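Local coordinates for protein aminoglycoside N(6')acetyltransferase (Legionella pneumophila subsp. pneumophila, PDB 3F5B) that probably transfers an acyl group, likely acetyl, to the 6'-amino group of aminoglycosides, as GNAT-family acetyltransferases do, at residues N133-N138 / V163-M168. Sequence-based numbering, arbitrary orientation. Where two conformers were deposited one is given.
Sequences NPEISN and VPHYKM. With CHX (cyclohexane), chain D.
Ile136 stands over one face of the Tyr166 ring, its CG1 3.6 Å from the centroid and only 3° off the ring normal, a CH-pi contact almost exactly centred. The two side chains cross at about a right angle. A chi1 of -64°, with CG1 anti to the carbonyl carbon of Ile136, sets CG1 over the ring centre. CD1 lies 3.5 Å from Tyr166 CE1, and CG2 covers the CE2 and OH side. CD1 also reaches CB of Pro164. One residue earlier on the strand, Glu135 CA makes a CH-pi contact over one face of the His165 imidazole, 3.8 Å from the centroid and offset toward the rim; Asn133 O lies at the ring's edge, in its plane. A bond from NE2 to His161 O and the ring of Phe156 further fix this histidine. The extended Glu135 chain crosses Val163, bringing OE2 against CG2. Pro134 turns its CG to the selenium of selenomethionine Met168, SE, at 3.7 Å, the two side chains roughly perpendicular. Two backbone bonds, Tyr166 N to Pro134 O (2.9 Å) and Ile136 N to Pro164 O (3.0 Å), flank a single beta bridge of Glu135 with His165, which prolongs the pairing of strands 129-132 and 164-171 into a type I turn. Pro164 O is gripped a second time by a water that in turn accepts from Ser137 N. Tyr166 O is buried without a hydrogen-bond partner; Asn133 CA lies 3.3 Å from it, a CA-H...O contact. The turn leads to helix 139-148, where Asn138 sits at the N-cap, its OD1 making a weak hydrogen bond to Ala141 N. This loop carries Pro134 to the bound cyclohexane, and the strands beside it belong to the mixed sheet of the GNAT acetyltransferase fold.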
loop_
_atom_site.group_PDB
_atom_site.type_symbol
_atom_site.label_atom_id
_atom_site.label_comp_id
_atom_site.label_asym_id
_atom_site.label_seq_id
_atom_site.Cartn_x
_atom_site.Cartn_y
_atom_site.Cartn_z
ATOM N N ASN A 133 5.814 5.193 2.218
ATOM C CA ASN A 133 6.583 6.415 1.924
ATOM C C ASN A 133 5.730 7.645 1.583
ATOM O O ASN A 133 5.815 8.142 0.468
ATOM C CB ASN A 133 7.543 6.123 0.766
ATOM C CG ASN A 133 8.623 5.119 1.152
ATOM O OD1 ASN A 133 9.560 5.459 1.860
ATOM N ND2 ASN A 133 8.474 3.871 0.704
ATOM N N PRO A 134 4.894 8.134 2.527
ATOM C CA PRO A 134 4.019 9.240 2.119
ATOM C C PRO A 134 4.723 10.584 2.061
ATOM O O PRO A 134 5.760 10.781 2.716
ATOM C CB PRO A 134 2.960 9.262 3.222
ATOM C CG PRO A 134 3.759 8.860 4.447
ATOM C CD PRO A 134 4.609 7.717 3.917
ATOM N N GLU A 135 4.177 11.480 1.236
ATOM C CA GLU A 135 4.564 12.894 1.213
ATOM C C GLU A 135 4.263 13.500 2.589
ATOM O O GLU A 135 3.186 13.272 3.142
ATOM C CB GLU A 135 3.727 13.594 0.140
ATOM C CG GLU A 135 4.088 15.035 -0.090
ATOM C CD GLU A 135 3.300 15.652 -1.226
ATOM O OE1 GLU A 135 2.598 14.938 -1.959
ATOM O OE2 GLU A 135 3.421 16.874 -1.403
ATOM N N ILE A 136 5.195 14.258 3.146
ATOM C CA ILE A 136 5.036 14.749 4.509
ATOM C C ILE A 136 3.759 15.614 4.613
ATOM O O ILE A 136 3.017 15.531 5.612
ATOM C CB ILE A 136 6.327 15.475 5.051
ATOM C CG1 ILE A 136 7.509 14.499 5.154
ATOM C CG2 ILE A 136 6.062 16.145 6.405
ATOM C CD1 ILE A 136 8.761 15.095 5.784
ATOM N N SER A 137 3.488 16.383 3.554
ATOM C CA SER A 137 2.298 17.237 3.442
ATOM C C SER A 137 0.974 16.481 3.460
ATOM O O SER A 137 -0.072 17.076 3.712
ATOM C CB SER A 137 2.353 18.072 2.159
ATOM O OG SER A 137 3.182 19.210 2.305
ATOM N N ASN A 138 1.015 15.178 3.144
ATOM C CA ASN A 138 -0.161 14.316 3.161
ATOM C C ASN A 138 -0.416 13.920 4.618
ATOM O O ASN A 138 -0.146 12.795 5.024
ATOM C CB ASN A 138 0.066 13.085 2.243
ATOM C CG ASN A 138 -1.181 12.236 2.040
ATOM O OD1 ASN A 138 -2.212 12.436 2.683
ATOM N ND2 ASN A 138 -1.079 11.274 1.138
ATOM N N VAL A 163 9.635 16.694 -3.307
ATOM C CA VAL A 163 9.221 17.385 -2.106
ATOM C C VAL A 163 9.531 16.442 -0.927
ATOM O O VAL A 163 9.822 15.252 -1.132
ATOM C CB VAL A 163 7.697 17.707 -2.156
ATOM C CG1 VAL A 163 7.404 18.644 -3.347
ATOM C CG2 VAL A 163 6.880 16.443 -2.274
ATOM N N PRO A 164 9.482 16.958 0.313
ATOM C CA PRO A 164 9.773 16.040 1.417
ATOM C C PRO A 164 8.758 14.912 1.607
ATOM O O PRO A 164 7.535 15.127 1.475
ATOM C CB PRO A 164 9.846 16.975 2.642
ATOM C CG PRO A 164 10.233 18.320 2.043
ATOM C CD PRO A 164 9.389 18.350 0.781
ATOM N N HIS A 165 9.282 13.718 1.906
ATOM C CA HIS A 165 8.503 12.515 2.184
ATOM C C HIS A 165 9.101 11.850 3.429
ATOM O O HIS A 165 10.273 12.060 3.750
ATOM C CB HIS A 165 8.578 11.495 1.024
ATOM C CG HIS A 165 7.933 11.945 -0.241
ATOM N ND1 HIS A 165 6.864 11.281 -0.817
ATOM C CD2 HIS A 165 8.218 12.980 -1.062
ATOM C CE1 HIS A 165 6.517 11.897 -1.935
ATOM N NE2 HIS A 165 7.331 12.923 -2.108
ATOM N N TYR A 166 8.306 11.052 4.123
ATOM C CA TYR A 166 8.805 10.246 5.227
ATOM C C TYR A 166 9.090 8.837 4.713
ATOM O O TYR A 166 8.397 8.356 3.843
ATOM C CB TYR A 166 7.739 10.106 6.312
ATOM C CG TYR A 166 7.545 11.325 7.205
ATOM C CD1 TYR A 166 8.636 11.950 7.806
ATOM C CD2 TYR A 166 6.261 11.816 7.474
ATOM C CE1 TYR A 166 8.465 13.066 8.659
ATOM C CE2 TYR A 166 6.055 12.939 8.332
ATOM C CZ TYR A 166 7.165 13.542 8.911
ATOM O OH TYR A 166 6.997 14.612 9.722
ATOM N N LYS A 167 10.093 8.185 5.284
ATOM C CA LYS A 167 10.239 6.758 5.153
ATOM C C LYS A 167 9.674 6.200 6.457
ATOM O O LYS A 167 10.085 6.637 7.542
ATOM C CB LYS A 167 11.715 6.411 5.007
ATOM C CG LYS A 167 11.977 5.314 3.995
ATOM C CD LYS A 167 13.419 4.806 4.032
ATOM C CE LYS A 167 13.519 3.479 3.301
ATOM N NZ LYS A 167 14.423 2.539 4.062
HETATM N N MSE A 168 8.713 5.276 6.362
HETATM C CA MSE A 168 8.048 4.734 7.557
HETATM C C MSE A 168 8.140 3.224 7.525
HETATM O O MSE A 168 8.127 2.637 6.451
HETATM C CB MSE A 168 6.583 5.178 7.614
HETATM C CG MSE A 168 6.426 6.701 7.571
HETATM SE SE MSE A 168 4.625 7.370 7.709
HETATM C CE MSE A 168 4.306 6.909 9.533
HETATM C C1 CHX D . 0.379 7.973 -1.594
HETATM C C2 CHX D . -0.406 6.659 -1.637
HETATM C C3 CHX D . 0.492 5.455 -1.326
HETATM C C4 CHX D . 1.012 5.504 0.116
HETATM C C5 CHX D . 1.223 6.942 0.628
HETATM C C6 CHX D . 1.450 7.983 -0.485
HETATM O O HOH W 1 5.897 17.194 1.894
#